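Local coordinates for outer membrane protein Omp121 (Bacteroides thetaiotaomicron, PDB 5FQ8) that probably imports nutrients across the outer membrane as a TonB-dependent, calcium- and magnesium-binding beta-barrel receptor, at residues Val606-Ser610 and Asn627-Gly632; Tyr491-Asp496 and Ser508-Val514; Thr187-Leu191 and Asn937-Thr942. One frame throughout, in Å; residues are numbered along the deposited sequence.

Overall arrangement
Starting from the N terminus, the chain reaches the end of the first barrel strand at 187-191 and there opens contact 3, which is completed only by 937-942, near the end of the next-to-last strand, with 745 residues between the two. The other two contacts nest within this long loop and follow one another in series. Contact 2 closes the connection between strands 472-495 and 513-534, with 11 residues between its segments. Contact 1 then closes a loop of 16 intervening residues by joining strands 607-609 and 629-635, which lie between barrel strands 582-596 and 643-656. Contacts 1 and 2 both reach the second subunit, whereas contact 3 lies on the opposite side of the chain's centre from contact 1.

Contact 1. Residues Val606-Ser610 and Asn627-Gly632; sequences VYAQS and NAYSAG. With MG (magnesium ion), chain L.
The carbonyl oxygen of Ala608 is met twice from the facing strand: Ser630 N donates a hydrogen bond to Ala608 O at 2.8 Å with an N-H...O angle of 159°, and Tyr629 CA brings its hydrogen up beside it. Ala608 N returns a bond to Ser630 O, which makes these two residues the hydrogen-bonded pair of a short antiparallel ladder. Gly632 N bonding to Val606 O and Ser610 N bonding to Ala628 O extend the ladder at its two ends. Where the strands run out, Gln609 reaches on as an extended chain, its CG opposite the main-chain nitrogen (chi1 -171°), and crosses Asn627 at about a right angle. Gln609 NE2 makes a straight but weak bond to Asn627 OD1 at 3.4 Å, with the two amide planes 60° apart. The ring of Tyr629 turns an edge to Tyr607 O, with Tyr629 CD1 3.9 Å from that oxygen, while its hydroxyl bonds to Asn507 of the second subunit. On the face shared by Tyr607 and Ala631, Tyr607 CE2 lies 4.4 Å from Ala631 CB. The hydroxyl of Ser630 points away from its own nitrogen, and there Ser630 OG accepts from a water at 2.7 Å; it also bonds to an acidic side chain of another protein's chain. That water binds the magnesium ion, as does Ala631 O at 2.2 Å. A second water, Asn633 and a backbone atom of the other protein complete a metal site bridging two chains, with a backbone carbonyl of an antiparallel strand pair among its ligands.

Contact 2. Residues Tyr491-Asp496 and Ser508-Val514; sequences YSEVND and SGKTPIV
A beta hairpin between neighbouring barrel strands, 472-495 and 513-534, begins its connecting loop here, and its last rungs lie between Glu493 and Ile513. These two form a hydrogen-bonded antiparallel pair: Glu493 N to Ile513 O and Ile513 N to Glu493 O both measure 2.7 Å. Their side chains run alongside each other in the same direction, and Ile513 CD1 rests 3.8 Å from Glu493 OE2. Glu493 stretches out, trans to N about chi1 (180°), which carries its carboxylate between two residues of its own strand. Tyr491 OH gives a hydrogen bond to Glu493 OE1 from above the carboxylate plane, 48° out of it. Asn495 ND2 donates to Glu493 OE2 from its anti side, tilted well out of the carboxylate plane; Gln446 bonds the same oxygen, so three donors fix the group's rotation. Val494 and Pro512 pack obliquely, Val494 CG1 lying 3.7 Å from Pro512 CB. Ser492 and Val514 pack against Val514 of the second subunit. Beyond the rungs, Ser508 OG reaches back to Asn495 O at 2.6 Å, almost in line with the carbonyl bond, and the same hydroxyl, Ser508 OG, accepts Lys510 N at 3.0 Å in an ST turn.

Contact 3. Residues Thr187-Leu191 and Asn937-Thr942; sequences TVLRL and NLFVWT
Arg190 and Thr942 approach from opposite directions, and two nitrogens of the guanidinium share a single oxygen. The stronger bond runs from Arg190 NH2 to Thr942 OG1 at 2.9 Å, with the oxygen tilted 21° from the guanidinium plane; the bond from Arg190 NH1 to Thr942 OG1, at 3.2 Å, is weak. Bends at chi2 and chi3 of the arginine chain bring the group across, and Val940 CG1 sits over one of its faces, 4.2 Å above the plane and displaced toward the group's border. Leu189 fills the neighbouring position. With CG anti to the backbone N (chi1 174°), its branches part: Leu189 CD1 comes 3.4 Å from Leu938 O, while Leu189 CD2 lies 3.5 Å from Asn937 ND2 and 4.0 Å from Val940 CG1. No backbone hydrogen bond joins the two segments, because in this TonB-dependent barrel the last strand, 973-983, pairs with both the first strand, 177-188, and the penultimate one, 928-941. The contact therefore bridges the closure of the barrel at the start of that last strand. The second shell comes largely from the same region. Leu189 is bonded through its backbone to Ser972 and packs on Arg974, while the Asn937 amide gives its strongest bond to Ser973 O. Val940 is backed by Tyr904 and Lys906 of strand 899-915. Phe939 and Trp941 turn away onto the surface, where CD1 of Phe939 lies over one face of the indole. The Thr942 hydroxyl is also hydrogen-bonded to the backbone oxygen of Asn946, and the Arg190 side chain touches the same residue.

Contact 1. Residues Val606-Ser610 and Asn627-Gly632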
loop_
_atom_site.group_PDB
_atom_site.type_symbol
_atom_site.label_atom_id
_atom_site.label_comp_id
_atom_site.label_asym_id
_atom_site.label_seq_id
_atom_site.Cartn_x
_atom_site.Cartn_y
_atom_site.Cartn_z
ATOM N N VAL B 606 -0.219 22.042 -12.293
ATOM C CA VAL B 606 0.245 20.672 -12.223
ATOM C C VAL B 606 -0.765 19.773 -12.903
ATOM O O VAL B 606 -1.903 20.159 -13.161
ATOM C CB VAL B 606 0.479 20.201 -10.788
ATOM C CG1 VAL B 606 1.349 21.180 -10.057
ATOM C CG2 VAL B 606 -0.828 19.991 -10.095
ATOM N N TYR B 607 -0.322 18.566 -13.214
ATOM C CA TYR B 607 -1.190 17.508 -13.701
ATOM C C TYR B 607 -1.154 16.366 -12.701
ATOM O O TYR B 607 -0.089 15.833 -12.399
ATOM C CB TYR B 607 -0.747 17.016 -15.081
ATOM C CG TYR B 607 -0.947 17.955 -16.237
ATOM C CD1 TYR B 607 -0.045 18.974 -16.498
ATOM C CD2 TYR B 607 -2.012 17.786 -17.104
ATOM C CE1 TYR B 607 -0.214 19.811 -17.580
ATOM C CE2 TYR B 607 -2.189 18.622 -18.189
ATOM C CZ TYR B 607 -1.291 19.627 -18.420
ATOM O OH TYR B 607 -1.478 20.453 -19.489
ATOM N N ALA B 608 -2.303 15.990 -12.195
ATOM C CA ALA B 608 -2.338 14.919 -11.219
ATOM C C ALA B 608 -2.601 13.592 -11.902
ATOM O O ALA B 608 -3.082 13.537 -13.023
ATOM C CB ALA B 608 -3.410 15.185 -10.170
ATOM N N GLN B 609 -2.251 12.515 -11.223
ATOM C CA GLN B 609 -2.709 11.213 -11.659
ATOM C C GLN B 609 -4.224 11.213 -11.647
ATOM O O GLN B 609 -4.842 11.618 -10.667
ATOM C CB GLN B 609 -2.169 10.119 -10.755
ATOM C CG GLN B 609 -2.428 8.751 -11.258
ATOM C CD GLN B 609 -2.347 7.730 -10.170
ATOM O OE1 GLN B 609 -2.477 8.053 -9.001
ATOM N NE2 GLN B 609 -2.119 6.489 -10.540
ATOM N N SER B 610 -4.824 10.770 -12.742
ATOM C CA SER B 610 -6.253 10.951 -12.913
ATOM C C SER B 610 -7.031 10.232 -11.824
ATOM O O SER B 610 -6.787 9.064 -11.526
ATOM C CB SER B 610 -6.668 10.463 -14.294
ATOM O OG SER B 610 -5.958 11.168 -15.293
ATOM N N ASN B 627 -2.202 4.097 -17.424
ATOM C CA ASN B 627 -2.100 5.178 -16.472
ATOM C C ASN B 627 -2.523 6.452 -17.155
ATOM O O ASN B 627 -2.410 6.583 -18.366
ATOM C CB ASN B 627 -0.680 5.323 -15.948
ATOM C CG ASN B 627 -0.631 6.076 -14.654
ATOM O OD1 ASN B 627 -1.464 5.865 -13.795
ATOM N ND2 ASN B 627 0.327 6.967 -14.510
ATOM N N ALA B 628 -3.014 7.402 -16.373
ATOM C CA ALA B 628 -3.523 8.617 -16.976
ATOM C C ALA B 628 -3.264 9.796 -16.063
ATOM O O ALA B 628 -3.130 9.651 -14.848
ATOM C CB ALA B 628 -5.010 8.501 -17.293
ATOM N N TYR B 629 -3.180 10.963 -16.677
ATOM C CA TYR B 629 -2.975 12.216 -15.985
ATOM C C TYR B 629 -4.115 13.160 -16.324
ATOM O O TYR B 629 -4.727 13.054 -17.386
ATOM C CB TYR B 629 -1.630 12.799 -16.363
ATOM C CG TYR B 629 -0.490 12.112 -15.659
ATOM C CD1 TYR B 629 -0.114 12.501 -14.383
ATOM C CD2 TYR B 629 0.190 11.066 -16.246
ATOM C CE1 TYR B 629 0.915 11.884 -13.720
ATOM C CE2 TYR B 629 1.216 10.440 -15.592
ATOM C CZ TYR B 629 1.579 10.858 -14.324
ATOM O OH TYR B 629 2.603 10.253 -13.640
ATOM N N SER B 630 -4.432 14.050 -15.395
ATOM C CA SER B 630 -5.544 14.973 -15.537
ATOM C C SER B 630 -5.084 16.375 -15.181
ATOM O O SER B 630 -4.123 16.557 -14.437
ATOM C CB SER B 630 -6.716 14.570 -14.655
ATOM O OG SER B 630 -7.872 15.308 -14.991
ATOM N N ALA B 631 -5.774 17.371 -15.714
ATOM C CA ALA B 631 -5.423 18.750 -15.410
ATOM C C ALA B 631 -5.887 19.102 -14.012
ATOM O O ALA B 631 -7.045 18.864 -13.653
ATOM C CB ALA B 631 -6.039 19.710 -16.414
ATOM N N GLY B 632 -4.980 19.687 -13.235
ATOM C CA GLY B 632 -5.250 19.904 -11.825
ATOM C C GLY B 632 -6.355 20.918 -11.616
ATOM O O GLY B 632 -6.481 21.897 -12.354
HETATM MG MG MG L . -9.246 18.944 -13.570
HETATM O O HOH W 1 -9.159 16.938 -13.220
HETATM O O HOH W 2 -8.789 20.873 -13.902
#

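Contact 2. Residues Tyr491-Asp496 and Ser508-Val514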
loop_
_atom_site.group_PDB
_atom_site.type_symbol
_atom_site.label_atom_id
_atom_site.label_comp_id
_atom_site.label_asym_id
_atom_site.label_seq_id
_atom_site.Cartn_x
_atom_site.Cartn_y
_atom_site.Cartn_z
ATOM N N TYR B 491 2.972 6.526 2.199
ATOM C CA TYR B 491 1.747 5.862 2.593
ATOM C C TYR B 491 1.587 4.555 1.837
ATOM O O TYR B 491 2.039 4.422 0.705
ATOM C CB TYR B 491 0.557 6.771 2.330
ATOM C CG TYR B 491 -0.769 6.163 2.672
ATOM C CD1 TYR B 491 -1.201 6.090 3.984
ATOM C CD2 TYR B 491 -1.597 5.674 1.683
ATOM C CE1 TYR B 491 -2.409 5.543 4.300
ATOM C CE2 TYR B 491 -2.809 5.127 1.993
ATOM C CZ TYR B 491 -3.210 5.069 3.304
ATOM O OH TYR B 491 -4.419 4.524 3.629
ATOM N N SER B 492 0.943 3.585 2.467
ATOM C CA SER B 492 0.680 2.342 1.769
ATOM C C SER B 492 -0.481 1.620 2.447
ATOM O O SER B 492 -0.525 1.527 3.672
ATOM C CB SER B 492 1.947 1.484 1.704
ATOM O OG SER B 492 1.987 0.533 2.732
ATOM N N GLU B 493 -1.414 1.115 1.635
ATOM C CA GLU B 493 -2.708 0.618 2.077
ATOM C C GLU B 493 -3.023 -0.673 1.358
ATOM O O GLU B 493 -2.721 -0.796 0.177
ATOM C CB GLU B 493 -3.793 1.656 1.772
ATOM C CG GLU B 493 -5.199 1.306 2.154
ATOM C CD GLU B 493 -6.188 2.291 1.585
ATOM O OE1 GLU B 493 -5.795 3.431 1.296
ATOM O OE2 GLU B 493 -7.363 1.926 1.404
ATOM N N VAL B 494 -3.632 -1.625 2.049
ATOM C CA VAL B 494 -4.164 -2.824 1.412
ATOM C C VAL B 494 -5.582 -3.024 1.884
ATOM O O VAL B 494 -5.910 -2.744 3.039
ATOM C CB VAL B 494 -3.342 -4.097 1.712
ATOM C CG1 VAL B 494 -2.028 -4.053 1.006
ATOM C CG2 VAL B 494 -3.162 -4.254 3.183
ATOM N N ASN B 495 -6.421 -3.525 1.000
ATOM C CA ASN B 495 -7.802 -3.797 1.340
ATOM C C ASN B 495 -8.080 -5.280 1.211
ATOM O O ASN B 495 -7.280 -6.041 0.674
ATOM C CB ASN B 495 -8.749 -2.985 0.459
ATOM C CG ASN B 495 -8.835 -1.541 0.896
ATOM O OD1 ASN B 495 -9.716 -1.162 1.668
ATOM N ND2 ASN B 495 -7.908 -0.727 0.421
ATOM N N ASP B 496 -9.219 -5.689 1.747
ATOM C CA ASP B 496 -9.718 -7.040 1.547
ATOM C C ASP B 496 -8.711 -8.056 2.093
ATOM O O ASP B 496 -7.950 -8.674 1.359
ATOM C CB ASP B 496 -10.031 -7.274 0.063
ATOM C CG ASP B 496 -11.088 -8.310 -0.152
ATOM O OD1 ASP B 496 -11.020 -9.369 0.508
ATOM O OD2 ASP B 496 -11.985 -8.062 -0.977
ATOM N N SER B 508 -3.431 -9.518 1.718
ATOM C CA SER B 508 -4.467 -9.187 0.754
ATOM C C SER B 508 -4.138 -9.805 -0.589
ATOM O O SER B 508 -2.982 -9.792 -1.016
ATOM C CB SER B 508 -4.608 -7.678 0.596
ATOM O OG SER B 508 -5.384 -7.361 -0.541
ATOM N N GLY B 509 -5.162 -10.323 -1.258
ATOM C CA GLY B 509 -4.985 -10.826 -2.605
ATOM C C GLY B 509 -5.402 -9.814 -3.643
ATOM O O GLY B 509 -5.743 -10.171 -4.765
ATOM N N LYS B 510 -5.382 -8.545 -3.284
ATOM C CA LYS B 510 -5.799 -7.486 -4.178
ATOM C C LYS B 510 -4.703 -6.446 -4.275
ATOM O O LYS B 510 -3.718 -6.486 -3.546
ATOM C CB LYS B 510 -7.108 -6.870 -3.699
ATOM C CG LYS B 510 -8.227 -7.875 -3.632
ATOM C CD LYS B 510 -9.419 -7.401 -4.412
ATOM C CE LYS B 510 -10.211 -8.565 -4.969
ATOM N NZ LYS B 510 -9.548 -9.156 -6.175
ATOM N N THR B 511 -4.872 -5.522 -5.199
ATOM C CA THR B 511 -3.850 -4.519 -5.433
ATOM C C THR B 511 -3.648 -3.662 -4.189
ATOM O O THR B 511 -4.618 -3.299 -3.522
ATOM C CB THR B 511 -4.242 -3.637 -6.612
ATOM O OG1 THR B 511 -4.438 -4.461 -7.756
ATOM C CG2 THR B 511 -3.165 -2.617 -6.907
ATOM N N PRO B 512 -2.414 -3.356 -3.830
ATOM C CA PRO B 512 -2.177 -2.377 -2.774
ATOM C C PRO B 512 -2.139 -0.963 -3.321
ATOM O O PRO B 512 -1.856 -0.720 -4.490
ATOM C CB PRO B 512 -0.805 -2.782 -2.231
ATOM C CG PRO B 512 -0.124 -3.353 -3.402
ATOM C CD PRO B 512 -1.184 -4.072 -4.193
ATOM N N ILE B 513 -2.418 -0.022 -2.439
ATOM C CA ILE B 513 -2.460 1.388 -2.788
ATOM C C ILE B 513 -1.262 2.068 -2.149
ATOM O O ILE B 513 -1.073 1.971 -0.937
ATOM C CB ILE B 513 -3.783 2.018 -2.327
ATOM C CG1 ILE B 513 -4.945 1.172 -2.811
ATOM C CG2 ILE B 513 -3.916 3.419 -2.839
ATOM C CD1 ILE B 513 -6.231 1.593 -2.234
ATOM N N VAL B 514 -0.451 2.747 -2.947
ATOM C CA VAL B 514 0.698 3.473 -2.421
ATOM C C VAL B 514 0.586 4.953 -2.766
ATOM O O VAL B 514 0.096 5.315 -3.840
ATOM C CB VAL B 514 2.039 2.894 -2.941
ATOM C CG1 VAL B 514 2.042 1.418 -2.810
ATOM C CG2 VAL B 514 2.285 3.284 -4.349
#

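Contact 3. Residues Thr187-Leu191 and Asn937-Thr942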
loop_
_atom_site.group_PDB
_atom_site.type_symbol
_atom_site.label_atom_id
_atom_site.label_comp_id
_atom_site.label_asym_id
_atom_site.label_seq_id
_atom_site.Cartn_x
_atom_site.Cartn_y
_atom_site.Cartn_z
ATOM N N THR B 187 -13.249 11.200 34.452
ATOM C CA THR B 187 -14.584 10.664 34.261
ATOM C C THR B 187 -15.391 11.569 33.334
ATOM O O THR B 187 -15.071 12.741 33.127
ATOM C CB THR B 187 -15.332 10.513 35.567
ATOM O OG1 THR B 187 -15.540 11.811 36.118
ATOM C CG2 THR B 187 -14.556 9.663 36.515
ATOM N N VAL B 188 -16.474 11.008 32.798
ATOM C CA VAL B 188 -17.213 11.664 31.727
ATOM C C VAL B 188 -18.006 12.843 32.273
ATOM O O VAL B 188 -18.669 12.743 33.309
ATOM C CB VAL B 188 -18.116 10.641 31.022
ATOM C CG1 VAL B 188 -19.064 10.013 32.011
ATOM C CG2 VAL B 188 -18.851 11.292 29.897
ATOM N N LEU B 189 -17.949 13.969 31.560
ATOM C CA LEU B 189 -18.356 15.273 32.079
ATOM C C LEU B 189 -19.781 15.655 31.739
ATOM O O LEU B 189 -20.488 16.189 32.595
ATOM C CB LEU B 189 -17.431 16.365 31.546
ATOM C CG LEU B 189 -17.825 17.794 31.898
ATOM C CD1 LEU B 189 -17.741 17.980 33.378
ATOM C CD2 LEU B 189 -16.929 18.787 31.203
ATOM N N ARG B 190 -20.199 15.432 30.495
ATOM C CA ARG B 190 -21.531 15.821 30.040
ATOM C C ARG B 190 -21.904 14.885 28.905
ATOM O O ARG B 190 -21.228 14.850 27.875
ATOM C CB ARG B 190 -21.554 17.292 29.613
ATOM C CG ARG B 190 -22.254 17.635 28.310
ATOM C CD ARG B 190 -23.726 17.999 28.497
ATOM N NE ARG B 190 -23.942 19.129 29.396
ATOM C CZ ARG B 190 -24.029 20.395 29.005
ATOM N NH1 ARG B 190 -23.909 20.691 27.725
ATOM N NH2 ARG B 190 -24.236 21.360 29.892
ATOM N N LEU B 191 -22.914 14.080 29.125
ATOM C CA LEU B 191 -23.552 13.307 28.082
ATOM C C LEU B 191 -24.870 13.968 27.737
ATOM O O LEU B 191 -25.395 14.756 28.526
ATOM C CB LEU B 191 -23.794 11.867 28.537
ATOM C CG LEU B 191 -22.549 11.029 28.815
ATOM C CD1 LEU B 191 -22.922 9.741 29.498
ATOM C CD2 LEU B 191 -21.815 10.744 27.535
ATOM N N ASN B 937 -11.408 21.015 34.033
ATOM C CA ASN B 937 -12.599 20.780 33.225
ATOM C C ASN B 937 -13.668 20.113 34.091
ATOM O O ASN B 937 -14.137 19.012 33.814
ATOM C CB ASN B 937 -12.239 19.936 31.996
ATOM C CG ASN B 937 -13.309 19.963 30.901
ATOM O OD1 ASN B 937 -13.866 21.005 30.562
ATOM N ND2 ASN B 937 -13.580 18.806 30.335
ATOM N N LEU B 938 -14.017 20.796 35.182
ATOM C CA LEU B 938 -14.748 20.161 36.268
ATOM C C LEU B 938 -16.252 20.244 36.111
ATOM O O LEU B 938 -16.958 19.297 36.458
ATOM C CB LEU B 938 -14.336 20.777 37.601
ATOM C CG LEU B 938 -13.050 20.215 38.189
ATOM C CD1 LEU B 938 -12.832 20.744 39.574
ATOM C CD2 LEU B 938 -13.130 18.706 38.202
ATOM N N PHE B 939 -16.767 21.349 35.600
ATOM C CA PHE B 939 -18.205 21.483 35.442
ATOM C C PHE B 939 -18.450 22.503 34.349
ATOM O O PHE B 939 -17.739 23.498 34.266
ATOM C CB PHE B 939 -18.849 21.910 36.761
ATOM C CG PHE B 939 -20.292 21.576 36.865
ATOM C CD1 PHE B 939 -21.246 22.380 36.262
ATOM C CD2 PHE B 939 -20.703 20.466 37.576
ATOM C CE1 PHE B 939 -22.591 22.086 36.355
ATOM C CE2 PHE B 939 -22.048 20.158 37.678
ATOM C CZ PHE B 939 -22.998 20.975 37.065
ATOM N N VAL B 940 -19.436 22.249 33.499
ATOM C CA VAL B 940 -19.723 23.132 32.376
ATOM C C VAL B 940 -21.195 23.505 32.415
ATOM O O VAL B 940 -22.049 22.656 32.678
ATOM C CB VAL B 940 -19.322 22.485 31.038
ATOM C CG1 VAL B 940 -20.084 21.215 30.834
ATOM C CG2 VAL B 940 -19.503 23.448 29.905
ATOM N N TRP B 941 -21.479 24.786 32.216
ATOM C CA TRP B 941 -22.834 25.317 32.214
ATOM C C TRP B 941 -23.125 25.868 30.831
ATOM O O TRP B 941 -22.408 26.750 30.350
ATOM C CB TRP B 941 -23.013 26.423 33.260
ATOM C CG TRP B 941 -22.957 25.996 34.690
ATOM C CD1 TRP B 941 -23.990 25.546 35.455
ATOM C CD2 TRP B 941 -21.810 26.005 35.534
ATOM N NE1 TRP B 941 -23.552 25.264 36.720
ATOM C CE2 TRP B 941 -22.214 25.541 36.794
ATOM C CE3 TRP B 941 -20.477 26.359 35.344
ATOM C CZ2 TRP B 941 -21.330 25.418 37.859
ATOM C CZ3 TRP B 941 -19.601 26.237 36.406
ATOM C CH2 TRP B 941 -20.030 25.768 37.644
ATOM N N THR B 942 -24.174 25.365 30.206
ATOM C CA THR B 942 -24.578 25.801 28.883
ATOM C C THR B 942 -25.983 26.371 28.932
ATOM O O THR B 942 -26.756 26.047 29.836
ATOM C CB THR B 942 -24.532 24.640 27.885
ATOM O OG1 THR B 942 -25.304 23.542 28.391
ATOM C CG2 THR B 942 -23.109 24.213 27.678
#